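Local coordinates for uncharacterized protein (Methanothermobacter thermautotrophicus, PDB 1L1S), which is of unknown function but belongs to the DsrE/DsrF-like family, whose alpha/beta fold it adopts as a trimer, at residues V7-E12 against V40-G45; G66-A71 against D91-G96; R17-I22 against S53-D58; L49-E54 against D85-V90. All coordinates share one frame; numbering follows the deposited sequence.

Interaction 1. Residues V7-E12 against V40-G45; sequences VFHIDE and VAYSMG
Strands 4-10 and 35-41, the two strands of a right-handed beta-alpha-beta unit around helix 15-31, lie side by side here at the centre of a parallel sheet. His9 pairs with Val40 and Ile10 with Ala41. Val40 N donates to Phe8 O at 2.8 Å, Ile10 N to Val40 O, and Tyr42 N to Ile10 O. On the face of His9 and Val40, the methyls Val7 CG2 and Val40 CG2 press tightly together at 3.5 Å. On the other face, Ile10 CG2 meets Ala41 CB, also at 3.5 Å.

Toward the C-terminal ends of the strands the contact becomes polar. With CG anti to the backbone N (chi1 166°), the His9 ring stands beside the Tyr42 ring. His9 NE2 donates to Asp11 OD1 at 3.1 Å and reaches that oxygen from above the carboxylate plane. Tyr42 OH lies 2.9 Å from His9 NE2, and the two rings are tilted by 32°. Asp11 CB sits over one face of the Tyr42 ring, 4.1 Å from its centroid. His9 ND1 bonds to Tyr110 OH. Leu20 of the second subunit packs on Asp11 and Tyr42. The histidine is thus bonded through both ring nitrogens, which would hold its ring against turning.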
loop_
_atom_site.group_PDB
_atom_site.type_symbol
_atom_site.label_atom_id
_atom_site.label_comp_id
_atom_site.label_asym_id
_atom_site.label_seq_id
_atom_site.Cartn_x
_atom_site.Cartn_y
_atom_site.Cartn_z
ATOM N N VAL A 7 11.323 2.946 1.817
ATOM C CA VAL A 7 10.717 3.062 3.124
ATOM C C VAL A 7 9.497 2.140 3.185
ATOM O O VAL A 7 8.621 2.180 2.300
ATOM C CB VAL A 7 10.291 4.536 3.419
ATOM C CG1 VAL A 7 9.394 5.059 2.317
ATOM C CG2 VAL A 7 9.566 4.616 4.750
ATOM N N PHE A 8 9.470 1.293 4.212
ATOM C CA PHE A 8 8.361 0.368 4.437
ATOM C C PHE A 8 7.366 1.006 5.369
ATOM O O PHE A 8 7.723 1.823 6.213
ATOM C CB PHE A 8 8.819 -0.943 5.055
ATOM C CG PHE A 8 9.523 -1.851 4.097
ATOM C CD1 PHE A 8 10.849 -1.637 3.769
ATOM C CD2 PHE A 8 8.855 -2.940 3.536
ATOM C CE1 PHE A 8 11.515 -2.503 2.890
ATOM C CE2 PHE A 8 9.502 -3.814 2.660
ATOM C CZ PHE A 8 10.833 -3.596 2.338
ATOM N N HIS A 9 6.114 0.611 5.212
ATOM C CA HIS A 9 5.023 1.157 6.000
ATOM C C HIS A 9 4.254 0.028 6.650
ATOM O O HIS A 9 3.786 -0.874 5.971
ATOM C CB HIS A 9 4.127 1.967 5.053
ATOM C CG HIS A 9 2.786 2.337 5.604
ATOM N ND1 HIS A 9 1.844 3.001 4.845
ATOM C CD2 HIS A 9 2.211 2.125 6.812
ATOM C CE1 HIS A 9 0.748 3.180 5.558
ATOM N NE2 HIS A 9 0.942 2.658 6.755
ATOM N N ILE A 10 4.154 0.067 7.970
ATOM C CA ILE A 10 3.380 -0.933 8.688
ATOM C C ILE A 10 2.564 -0.237 9.778
ATOM O O ILE A 10 3.094 0.564 10.540
ATOM C CB ILE A 10 4.289 -2.012 9.294
ATOM C CG1 ILE A 10 3.436 -3.132 9.877
ATOM C CG2 ILE A 10 5.222 -1.415 10.348
ATOM C CD1 ILE A 10 4.274 -4.290 10.371
ATOM N N ASP A 11 1.264 -0.509 9.827
ATOM C CA ASP A 11 0.419 0.100 10.843
ATOM C C ASP A 11 -0.441 -0.917 11.599
ATOM O O ASP A 11 -1.431 -0.559 12.235
ATOM C CB ASP A 11 -0.456 1.210 10.228
ATOM C CG ASP A 11 -1.243 0.743 8.995
ATOM O OD1 ASP A 11 -1.598 1.606 8.155
ATOM O OD2 ASP A 11 -1.518 -0.467 8.862
ATOM N N GLU A 12 -0.051 -2.183 11.529
ATOM C CA GLU A 12 -0.764 -3.263 12.220
ATOM C C GLU A 12 0.304 -4.064 12.954
ATOM O O GLU A 12 1.488 -3.927 12.655
ATOM C CB GLU A 12 -1.485 -4.170 11.207
ATOM C CG GLU A 12 -2.361 -3.394 10.217
ATOM C CD GLU A 12 -2.820 -4.225 9.015
ATOM O OE1 GLU A 12 -3.844 -4.939 9.125
ATOM O OE2 GLU A 12 -2.149 -4.162 7.958
ATOM N N VAL A 40 8.803 2.551 8.741
ATOM C CA VAL A 40 7.943 3.463 9.467
ATOM C C VAL A 40 6.730 2.714 9.996
ATOM O O VAL A 40 5.918 2.181 9.228
ATOM C CB VAL A 40 7.450 4.615 8.564
ATOM C CG1 VAL A 40 6.518 5.541 9.362
ATOM C CG2 VAL A 40 8.633 5.390 8.017
ATOM N N ALA A 41 6.607 2.693 11.316
ATOM C CA ALA A 41 5.518 2.004 11.971
ATOM C C ALA A 41 4.695 2.979 12.792
ATOM O O ALA A 41 5.252 3.762 13.571
ATOM C CB ALA A 41 6.074 0.920 12.878
ATOM N N TYR A 42 3.380 2.964 12.607
ATOM C CA TYR A 42 2.525 3.828 13.408
ATOM C C TYR A 42 1.272 3.052 13.807
ATOM O O TYR A 42 1.106 1.904 13.403
ATOM C CB TYR A 42 2.217 5.153 12.689
ATOM C CG TYR A 42 1.500 5.074 11.357
ATOM C CD1 TYR A 42 0.114 4.911 11.293
ATOM C CD2 TYR A 42 2.200 5.219 10.159
ATOM C CE1 TYR A 42 -0.561 4.903 10.065
ATOM C CE2 TYR A 42 1.536 5.209 8.921
ATOM C CZ TYR A 42 0.157 5.051 8.884
ATOM O OH TYR A 42 -0.506 5.036 7.665
ATOM N N SER A 43 0.414 3.671 14.612
ATOM C CA SER A 43 -0.783 3.022 15.131
ATOM C C SER A 43 -0.340 1.729 15.813
ATOM O O SER A 43 0.719 1.687 16.449
ATOM C CB SER A 43 -1.780 2.722 14.011
ATOM O OG SER A 43 -2.946 2.084 14.525
HETATM N N MSE A 44 -1.122 0.670 15.669
HETATM C CA MSE A 44 -0.795 -0.601 16.300
HETATM C C MSE A 44 0.596 -1.079 15.909
HETATM O O MSE A 44 1.252 -1.800 16.660
HETATM C CB MSE A 44 -1.842 -1.645 15.921
HETATM C CG MSE A 44 -3.228 -1.316 16.469
HETATM SE SE MSE A 44 -3.142 -1.088 18.407
HETATM C CE MSE A 44 -3.065 -2.983 18.876
ATOM N N GLY A 45 1.037 -0.663 14.727
ATOM C CA GLY A 45 2.354 -1.040 14.250
ATOM C C GLY A 45 3.503 -0.661 15.176
ATOM O O GLY A 45 4.538 -1.324 15.184
#

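Interaction 2. Residues G66-A71 against D91-G96; sequences GVRFCA and DVVSSG
Arg68 and Asp91 cross at about a right angle on the edge of the sheet. Arg68 CG is anti to the backbone N (chi1 -177°), and the chain stays extended as far as NE. Arg68 NE donates to Asp91 OD2 at 2.9 Å in a salt bridge. The oxygen lies at the guanidinium edge, close to its plane, and uses its anti lone pair, the one away from the other oxygen. The guanidinium and carboxylate planes are 58° apart and NE alone bonds to the carboxylate, so this is not a flat, two-bond pair. Cys70 SG lies over one face of the guanidinium, toward its rim. Replacing Arg68 by an alanine would probably leave the Asp91 carboxylate without its charged mate and strip this cover from the sulfur.

Cys70 CB also meets Val93 CG1 at 3.8 Å. Val93 CG2 reaches back to Ala71 O at 3.3 Å. The backbones pair in parallel, Cys70 with Asp91 and Ala71 with Val92. Asp91 N donates to Phe69 O, Ala71 N to Asp91 O at 2.8 Å, and Val93 N to Ala71 O.

The contact joins the two strands of the beta-alpha-beta unit 68-72, 73-78, 91-93, and strand 91-93 is the outermost on its side within this chain. Strand 68-72 is bonded on its other side to strand 35-41, where Glu38 forms a second salt bridge to Arg68. Helix 96-105, capped by Ser95, packs through His99 on Arg68 and Val93. Phe69 packs instead on helix 56-64.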
loop_
_atom_site.group_PDB
_atom_site.type_symbol
_atom_site.label_atom_id
_atom_site.label_comp_id
_atom_site.label_asym_id
_atom_site.label_seq_id
_atom_site.Cartn_x
_atom_site.Cartn_y
_atom_site.Cartn_z
ATOM N N GLY A 66 21.939 -1.788 9.464
ATOM C CA GLY A 66 21.702 -0.532 8.778
ATOM C C GLY A 66 20.254 -0.134 8.579
ATOM O O GLY A 66 19.979 0.940 8.043
ATOM N N VAL A 67 19.322 -0.991 8.987
ATOM C CA VAL A 67 17.904 -0.679 8.844
ATOM C C VAL A 67 17.468 0.295 9.939
ATOM O O VAL A 67 17.689 0.058 11.130
ATOM C CB VAL A 67 17.012 -1.949 8.949
ATOM C CG1 VAL A 67 15.538 -1.566 8.773
ATOM C CG2 VAL A 67 17.422 -2.980 7.909
ATOM N N ARG A 68 16.829 1.379 9.524
ATOM C CA ARG A 68 16.348 2.384 10.450
ATOM C C ARG A 68 14.837 2.260 10.718
ATOM O O ARG A 68 14.010 2.453 9.819
ATOM C CB ARG A 68 16.657 3.785 9.899
ATOM C CG ARG A 68 16.256 4.913 10.824
ATOM C CD ARG A 68 16.336 6.277 10.129
ATOM N NE ARG A 68 16.051 7.368 11.060
ATOM C CZ ARG A 68 15.612 8.570 10.697
ATOM N NH1 ARG A 68 15.399 8.838 9.416
ATOM N NH2 ARG A 68 15.400 9.508 11.614
ATOM N N PHE A 69 14.482 1.936 11.957
ATOM C CA PHE A 69 13.076 1.837 12.325
ATOM C C PHE A 69 12.662 3.179 12.922
ATOM O O PHE A 69 13.367 3.730 13.763
ATOM C CB PHE A 69 12.856 0.713 13.339
ATOM C CG PHE A 69 13.052 -0.654 12.761
ATOM C CD1 PHE A 69 14.329 -1.189 12.620
ATOM C CD2 PHE A 69 11.959 -1.409 12.347
ATOM C CE1 PHE A 69 14.512 -2.449 12.081
ATOM C CE2 PHE A 69 12.134 -2.673 11.807
ATOM C CZ PHE A 69 13.409 -3.195 11.676
ATOM N N CYS A 70 11.521 3.690 12.470
ATOM C CA CYS A 70 10.997 4.979 12.904
ATOM C C CYS A 70 9.609 4.873 13.525
ATOM O O CYS A 70 8.701 4.298 12.932
ATOM C CB CYS A 70 10.931 5.927 11.707
ATOM S SG CYS A 70 12.469 6.002 10.752
ATOM N N ALA A 71 9.459 5.436 14.721
ATOM C CA ALA A 71 8.191 5.437 15.443
ATOM C C ALA A 71 7.577 6.823 15.277
ATOM O O ALA A 71 8.294 7.815 15.150
ATOM C CB ALA A 71 8.427 5.132 16.918
ATOM N N ASP A 91 14.403 5.017 16.108
ATOM C CA ASP A 91 14.336 6.469 16.069
ATOM C C ASP A 91 12.897 6.939 16.047
ATOM O O ASP A 91 11.989 6.189 15.705
ATOM C CB ASP A 91 15.047 7.021 14.833
ATOM C CG ASP A 91 16.512 6.632 14.777
ATOM O OD1 ASP A 91 17.124 6.391 15.853
ATOM O OD2 ASP A 91 17.054 6.582 13.650
ATOM N N VAL A 92 12.703 8.194 16.400
ATOM C CA VAL A 92 11.386 8.791 16.440
ATOM C C VAL A 92 11.315 9.904 15.406
ATOM O O VAL A 92 12.226 10.729 15.301
ATOM C CB VAL A 92 11.090 9.389 17.834
ATOM C CG1 VAL A 92 9.710 10.008 17.861
ATOM C CG2 VAL A 92 11.177 8.307 18.886
ATOM N N VAL A 93 10.249 9.897 14.616
ATOM C CA VAL A 93 10.046 10.932 13.615
ATOM C C VAL A 93 8.842 11.704 14.104
ATOM O O VAL A 93 8.047 11.183 14.884
ATOM C CB VAL A 93 9.782 10.344 12.200
ATOM C CG1 VAL A 93 11.053 9.713 11.665
ATOM C CG2 VAL A 93 8.643 9.329 12.245
ATOM N N SER A 94 8.715 12.948 13.665
ATOM C CA SER A 94 7.610 13.780 14.100
ATOM C C SER A 94 6.248 13.230 13.679
ATOM O O SER A 94 5.268 13.393 14.397
ATOM C CB SER A 94 7.802 15.205 13.571
ATOM O OG SER A 94 8.087 15.205 12.184
ATOM N N SER A 95 6.196 12.576 12.521
ATOM C CA SER A 95 4.954 12.008 11.994
ATOM C C SER A 95 5.242 10.829 11.075
ATOM O O SER A 95 6.051 10.942 10.156
ATOM C CB SER A 95 4.188 13.057 11.197
ATOM O OG SER A 95 3.195 12.434 10.393
ATOM N N GLY A 96 4.571 9.710 11.315
ATOM C CA GLY A 96 4.780 8.531 10.492
ATOM C C GLY A 96 4.421 8.802 9.044
ATOM O O GLY A 96 5.263 8.649 8.160
#

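Interaction 3. Residues R17-I22 against S53-D58; sequences RVLLLI and SEYSGD
Val18, Leu19 and Ile22 of helix 15-31 meet the turn and first helical residues of 53-58, chiefly through Tyr55. Ser53 opens the second segment with an ST turn: its OG accepts from Tyr55 N at 3.1 Å. Ser53 also starts a type I beta turn that ends at Ser56, and its carbonyl O accepts from both Ser56 N and Ser56 OG. Glu54 follows. Its CG lies 3.4 Å above the Tyr55 ring plane, toward the rim, on the face opposite Val18.

Tyr55, at the N-cap position of helix 56-64, carries the contact. With CG anti to the carbonyl carbon (chi1 -50°), its ring is put against helix 15-31. Val18 and Tyr55 reach toward each other tip to tip. Val18 CG1 stands over the ring centre in a CH-pi contact, 3.4 Å from the centroid and 11° off the normal. Leu19 CD2 lies at the ring edge, 4.2 Å from Tyr55 CE2. An alanine in place of Tyr55 would probably leave Val18 CG1 without the ring it rests on and open a gap between helix and turn.

Asp58 comes last. Ile22 CD1 lies 3.7 Å from Asp58 OD2, and the side chains cross at about a right angle. Asp58 OD1 is held by a salt bridge to Arg26, one turn after Ile22 in helix 15-31.

Helices 15-31 and 56-64 are thus joined at this corner. Val48 packs on both Val18 and Tyr55, while Leu21 faces strand 4-10 through Phe8 and Ile10.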
loop_
_atom_site.group_PDB
_atom_site.type_symbol
_atom_site.label_atom_id
_atom_site.label_comp_id
_atom_site.label_asym_id
_atom_site.label_seq_id
_atom_site.Cartn_x
_atom_site.Cartn_y
_atom_site.Cartn_z
ATOM N N ARG A 17 1.578 -10.240 9.328
ATOM C CA ARG A 17 1.999 -9.004 8.671
ATOM C C ARG A 17 3.406 -8.586 9.119
ATOM O O ARG A 17 4.234 -8.163 8.317
ATOM C CB ARG A 17 1.008 -7.882 8.987
ATOM C CG ARG A 17 1.225 -6.605 8.188
ATOM C CD ARG A 17 0.090 -6.360 7.203
ATOM N NE ARG A 17 0.152 -7.224 6.022
ATOM C CZ ARG A 17 -0.901 -7.846 5.497
ATOM N NH1 ARG A 17 -2.103 -7.712 6.051
ATOM N NH2 ARG A 17 -0.757 -8.595 4.405
ATOM N N VAL A 18 3.673 -8.713 10.413
ATOM C CA VAL A 18 4.970 -8.338 10.947
ATOM C C VAL A 18 6.068 -9.229 10.370
ATOM O O VAL A 18 7.096 -8.748 9.927
ATOM C CB VAL A 18 4.968 -8.408 12.502
ATOM C CG1 VAL A 18 6.335 -8.030 13.050
ATOM C CG2 VAL A 18 3.898 -7.481 13.051
ATOM N N LEU A 19 5.846 -10.531 10.362
ATOM C CA LEU A 19 6.849 -11.438 9.817
ATOM C C LEU A 19 7.035 -11.200 8.318
ATOM O O LEU A 19 8.129 -11.396 7.777
ATOM C CB LEU A 19 6.453 -12.893 10.098
ATOM C CG LEU A 19 6.483 -13.282 11.593
ATOM C CD1 LEU A 19 6.019 -14.741 11.789
ATOM C CD2 LEU A 19 7.907 -13.099 12.137
ATOM N N LEU A 20 5.972 -10.774 7.640
ATOM C CA LEU A 20 6.093 -10.506 6.211
ATOM C C LEU A 20 7.017 -9.295 5.991
ATOM O O LEU A 20 7.880 -9.317 5.115
ATOM C CB LEU A 20 4.716 -10.258 5.586
ATOM C CG LEU A 20 4.743 -10.252 4.054
ATOM C CD1 LEU A 20 5.418 -11.528 3.570
ATOM C CD2 LEU A 20 3.325 -10.153 3.493
ATOM N N LEU A 21 6.835 -8.242 6.785
ATOM C CA LEU A 21 7.684 -7.054 6.683
ATOM C C LEU A 21 9.145 -7.444 6.918
ATOM O O LEU A 21 10.033 -7.092 6.139
ATOM C CB LEU A 21 7.280 -6.023 7.735
ATOM C CG LEU A 21 8.284 -4.908 8.085
ATOM C CD1 LEU A 21 8.322 -3.890 6.979
ATOM C CD2 LEU A 21 7.873 -4.218 9.388
ATOM N N ILE A 22 9.387 -8.149 8.018
ATOM C CA ILE A 22 10.731 -8.593 8.365
ATOM C C ILE A 22 11.349 -9.373 7.207
ATOM O O ILE A 22 12.472 -9.107 6.801
ATOM C CB ILE A 22 10.701 -9.491 9.609
ATOM C CG1 ILE A 22 10.257 -8.666 10.821
ATOM C CG2 ILE A 22 12.084 -10.118 9.839
ATOM C CD1 ILE A 22 10.010 -9.498 12.047
ATOM N N SER A 53 8.734 -6.178 23.065
ATOM C CA SER A 53 8.154 -6.855 21.921
ATOM C C SER A 53 8.827 -8.178 21.611
ATOM O O SER A 53 10.036 -8.322 21.750
ATOM C CB SER A 53 8.225 -5.949 20.690
ATOM O OG SER A 53 7.790 -6.631 19.530
ATOM N N GLU A 54 8.021 -9.142 21.188
ATOM C CA GLU A 54 8.497 -10.469 20.814
ATOM C C GLU A 54 9.373 -10.384 19.561
ATOM O O GLU A 54 10.059 -11.339 19.206
ATOM C CB GLU A 54 7.302 -11.359 20.518
ATOM C CG GLU A 54 6.418 -10.775 19.428
ATOM C CD GLU A 54 5.067 -11.453 19.334
ATOM O OE1 GLU A 54 5.012 -12.618 18.869
ATOM O OE2 GLU A 54 4.059 -10.822 19.732
ATOM N N TYR A 55 9.348 -9.237 18.890
ATOM C CA TYR A 55 10.134 -9.057 17.673
ATOM C C TYR A 55 11.408 -8.251 17.916
ATOM O O TYR A 55 12.121 -7.904 16.966
ATOM C CB TYR A 55 9.294 -8.341 16.610
ATOM C CG TYR A 55 7.926 -8.941 16.360
ATOM C CD1 TYR A 55 6.774 -8.360 16.906
ATOM C CD2 TYR A 55 7.779 -10.070 15.554
ATOM C CE1 TYR A 55 5.507 -8.890 16.648
ATOM C CE2 TYR A 55 6.519 -10.613 15.285
ATOM C CZ TYR A 55 5.389 -10.022 15.830
ATOM O OH TYR A 55 4.145 -10.549 15.553
ATOM N N SER A 56 11.686 -7.947 19.183
ATOM C CA SER A 56 12.862 -7.162 19.546
ATOM C C SER A 56 14.163 -7.722 18.982
ATOM O O SER A 56 15.015 -6.967 18.528
ATOM C CB SER A 56 12.960 -7.019 21.071
ATOM O OG SER A 56 12.722 -8.259 21.716
ATOM N N GLY A 57 14.315 -9.040 19.005
ATOM C CA GLY A 57 15.520 -9.636 18.456
ATOM C C GLY A 57 15.648 -9.284 16.980
ATOM O O GLY A 57 16.711 -8.855 16.515
ATOM N N ASP A 58 14.553 -9.455 16.237
ATOM C CA ASP A 58 14.556 -9.147 14.815
ATOM C C ASP A 58 14.819 -7.664 14.592
ATOM O O ASP A 58 15.632 -7.288 13.739
ATOM C CB ASP A 58 13.222 -9.552 14.171
ATOM C CG ASP A 58 13.093 -11.057 13.996
ATOM O OD1 ASP A 58 14.062 -11.686 13.526
ATOM O OD2 ASP A 58 12.022 -11.615 14.314
#

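Interaction 4. Residues L49-E54 against D85-V90; sequences LRRDSE and DLLEGV
Leu49 and Leu87 are joined by one of two backbone hydrogen bonds that link two loops, making a single beta bridge between Arg50 and Leu86. One loop precedes helix 56-64, the other strand 91-93. Leu87 N donates to Leu49 O at 3.0 Å in a straight bond (179° at the hydrogen). Arg51 N donates to Asp85 O, also at 3.0 Å.

Apolar side chains lie on the inner side. Leu49 CD1 meets Val90 CG1 at 3.6 Å, and Leu49 CB lies 4.2 Å from Leu86 CD2. Leu87 CB packs against Leu49 O.

Turns shape both segments. A type I turn runs from Arg50 to Ser53, and a type II turn from Leu87 to Val90 has Gly89 at positive phi. The Arg51 chain bends at chi3 (-64°), and Leu86 O lies over one face of its guanidinium. Arg51 NH1 bonds to Asp84 O, and Asp85 OD2 accepts from Asp82 N. Inward, Leu49 and Leu86 rest on Ala71 of strand 68-72, and Leu87 on helix 56-64.

A water donates to Asp85 O at 3.0 Å and accepts a weak bond from Arg50 NH1 at 2.8 Å, lying at the edge of the guanidinium in its plane.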
loop_
_atom_site.group_PDB
_atom_site.type_symbol
_atom_site.label_atom_id
_atom_site.label_comp_id
_atom_site.label_asym_id
_atom_site.label_seq_id
_atom_site.Cartn_x
_atom_site.Cartn_y
_atom_site.Cartn_z
ATOM N N LEU A 49 7.900 -2.033 17.750
ATOM C CA LEU A 49 9.145 -1.377 18.114
ATOM C C LEU A 49 9.364 -1.243 19.630
ATOM O O LEU A 49 10.345 -0.638 20.054
ATOM C CB LEU A 49 9.204 0.004 17.451
ATOM C CG LEU A 49 8.918 0.059 15.941
ATOM C CD1 LEU A 49 9.124 1.474 15.427
ATOM C CD2 LEU A 49 9.842 -0.917 15.208
ATOM N N ARG A 50 8.454 -1.798 20.434
ATOM C CA ARG A 50 8.558 -1.740 21.903
ATOM C C ARG A 50 9.719 -2.586 22.418
ATOM O O ARG A 50 10.092 -3.576 21.801
ATOM C CB ARG A 50 7.292 -2.285 22.569
ATOM C CG ARG A 50 6.082 -1.383 22.597
ATOM C CD ARG A 50 4.901 -2.144 23.201
ATOM N NE ARG A 50 3.960 -1.258 23.874
ATOM C CZ ARG A 50 4.184 -0.680 25.053
ATOM N NH1 ARG A 50 5.312 -0.905 25.708
ATOM N NH2 ARG A 50 3.295 0.160 25.559
ATOM N N ARG A 51 10.267 -2.213 23.570
ATOM C CA ARG A 51 11.359 -2.982 24.155
ATOM C C ARG A 51 10.877 -4.390 24.534
ATOM O O ARG A 51 11.600 -5.367 24.367
ATOM C CB ARG A 51 11.914 -2.281 25.405
ATOM C CG ARG A 51 13.083 -3.035 26.052
ATOM C CD ARG A 51 13.642 -2.342 27.304
ATOM N NE ARG A 51 14.238 -1.040 27.010
ATOM C CZ ARG A 51 13.604 0.123 27.113
ATOM N NH1 ARG A 51 12.338 0.159 27.516
ATOM N NH2 ARG A 51 14.236 1.250 26.803
ATOM N N ASP A 52 9.648 -4.485 25.027
ATOM C CA ASP A 52 9.095 -5.772 25.438
ATOM C C ASP A 52 8.448 -6.563 24.300
ATOM O O ASP A 52 7.716 -7.515 24.536
ATOM C CB ASP A 52 8.073 -5.564 26.560
ATOM C CG ASP A 52 6.889 -4.690 26.134
ATOM O OD1 ASP A 52 6.112 -4.273 27.025
ATOM O OD2 ASP A 52 6.720 -4.427 24.919
ATOM N N SER A 53 8.734 -6.178 23.065
ATOM C CA SER A 53 8.154 -6.855 21.921
ATOM C C SER A 53 8.827 -8.178 21.611
ATOM O O SER A 53 10.036 -8.322 21.750
ATOM C CB SER A 53 8.225 -5.949 20.690
ATOM O OG SER A 53 7.790 -6.631 19.530
ATOM N N GLU A 54 8.021 -9.142 21.188
ATOM C CA GLU A 54 8.497 -10.469 20.814
ATOM C C GLU A 54 9.373 -10.384 19.561
ATOM O O GLU A 54 10.059 -11.339 19.206
ATOM C CB GLU A 54 7.302 -11.359 20.518
ATOM C CG GLU A 54 6.418 -10.775 19.428
ATOM C CD GLU A 54 5.067 -11.453 19.334
ATOM O OE1 GLU A 54 5.012 -12.618 18.869
ATOM O OE2 GLU A 54 4.059 -10.822 19.732
ATOM N N ASP A 85 9.900 3.769 26.101
ATOM C CA ASP A 85 9.250 2.478 25.885
ATOM C C ASP A 85 9.789 1.749 24.646
ATOM O O ASP A 85 9.563 0.551 24.480
ATOM C CB ASP A 85 7.733 2.660 25.716
ATOM C CG ASP A 85 7.085 3.379 26.893
ATOM O OD1 ASP A 85 7.282 2.950 28.053
ATOM O OD2 ASP A 85 6.370 4.372 26.651
ATOM N N LEU A 86 10.505 2.472 23.788
ATOM C CA LEU A 86 11.035 1.900 22.555
ATOM C C LEU A 86 12.374 1.208 22.699
ATOM O O LEU A 86 13.211 1.601 23.512
ATOM C CB LEU A 86 11.162 2.987 21.484
ATOM C CG LEU A 86 9.885 3.780 21.233
ATOM C CD1 LEU A 86 10.230 5.041 20.489
ATOM C CD2 LEU A 86 8.875 2.933 20.464
ATOM N N LEU A 87 12.562 0.170 21.891
ATOM C CA LEU A 87 13.806 -0.588 21.876
ATOM C C LEU A 87 14.936 0.362 21.462
ATOM O O LEU A 87 14.707 1.327 20.735
ATOM C CB LEU A 87 13.687 -1.733 20.868
ATOM C CG LEU A 87 14.809 -2.773 20.844
ATOM C CD1 LEU A 87 14.683 -3.690 22.053
ATOM C CD2 LEU A 87 14.729 -3.582 19.551
ATOM N N GLU A 88 16.149 0.096 21.931
ATOM C CA GLU A 88 17.294 0.932 21.589
ATOM C C GLU A 88 17.589 0.838 20.097
ATOM O O GLU A 88 17.527 -0.243 19.505
ATOM C CB GLU A 88 18.534 0.492 22.372
ATOM C CG GLU A 88 18.957 -0.945 22.088
ATOM C CD GLU A 88 20.288 -1.319 22.743
ATOM O OE1 GLU A 88 21.353 -0.845 22.268
ATOM O OE2 GLU A 88 20.265 -2.088 23.737
ATOM N N GLY A 89 17.916 1.969 19.487
ATOM C CA GLY A 89 18.211 1.960 18.069
ATOM C C GLY A 89 17.040 2.460 17.254
ATOM O O GLY A 89 17.206 2.911 16.123
ATOM N N VAL A 90 15.843 2.372 17.822
ATOM C CA VAL A 90 14.650 2.845 17.137
ATOM C C VAL A 90 14.607 4.355 17.240
ATOM O O VAL A 90 14.752 4.910 18.333
ATOM C CB VAL A 90 13.356 2.286 17.779
ATOM C CG1 VAL A 90 12.132 2.774 16.990
ATOM C CG2 VAL A 90 13.404 0.768 17.810
HETATM O O HOH W 1 8.011 -1.341 26.160
#

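Interactions 1 and 2 belong to the same parallel sheet and are tied by a probable hydrogen bond from Ala41 N to Cys70 O. Both reach the second subunit. Interaction 1 is buried at mid-sheet and ends in a polar cluster. Interaction 2 is partly buried and carries a salt bridge along the sheet edge. Interaction 3 holds helices by side chains alone, in a buried, mainly apolar contact centred on one tyrosine. Interaction 4 is more open, between loops, and combines two backbone bonds with leucine-valine packing and a water bridge weak on one side. It shares Ser53 and Glu54 with interaction 3. Leu49 links it to the sheet, touching Ala41 of interaction 1 and Phe69 of interaction 2.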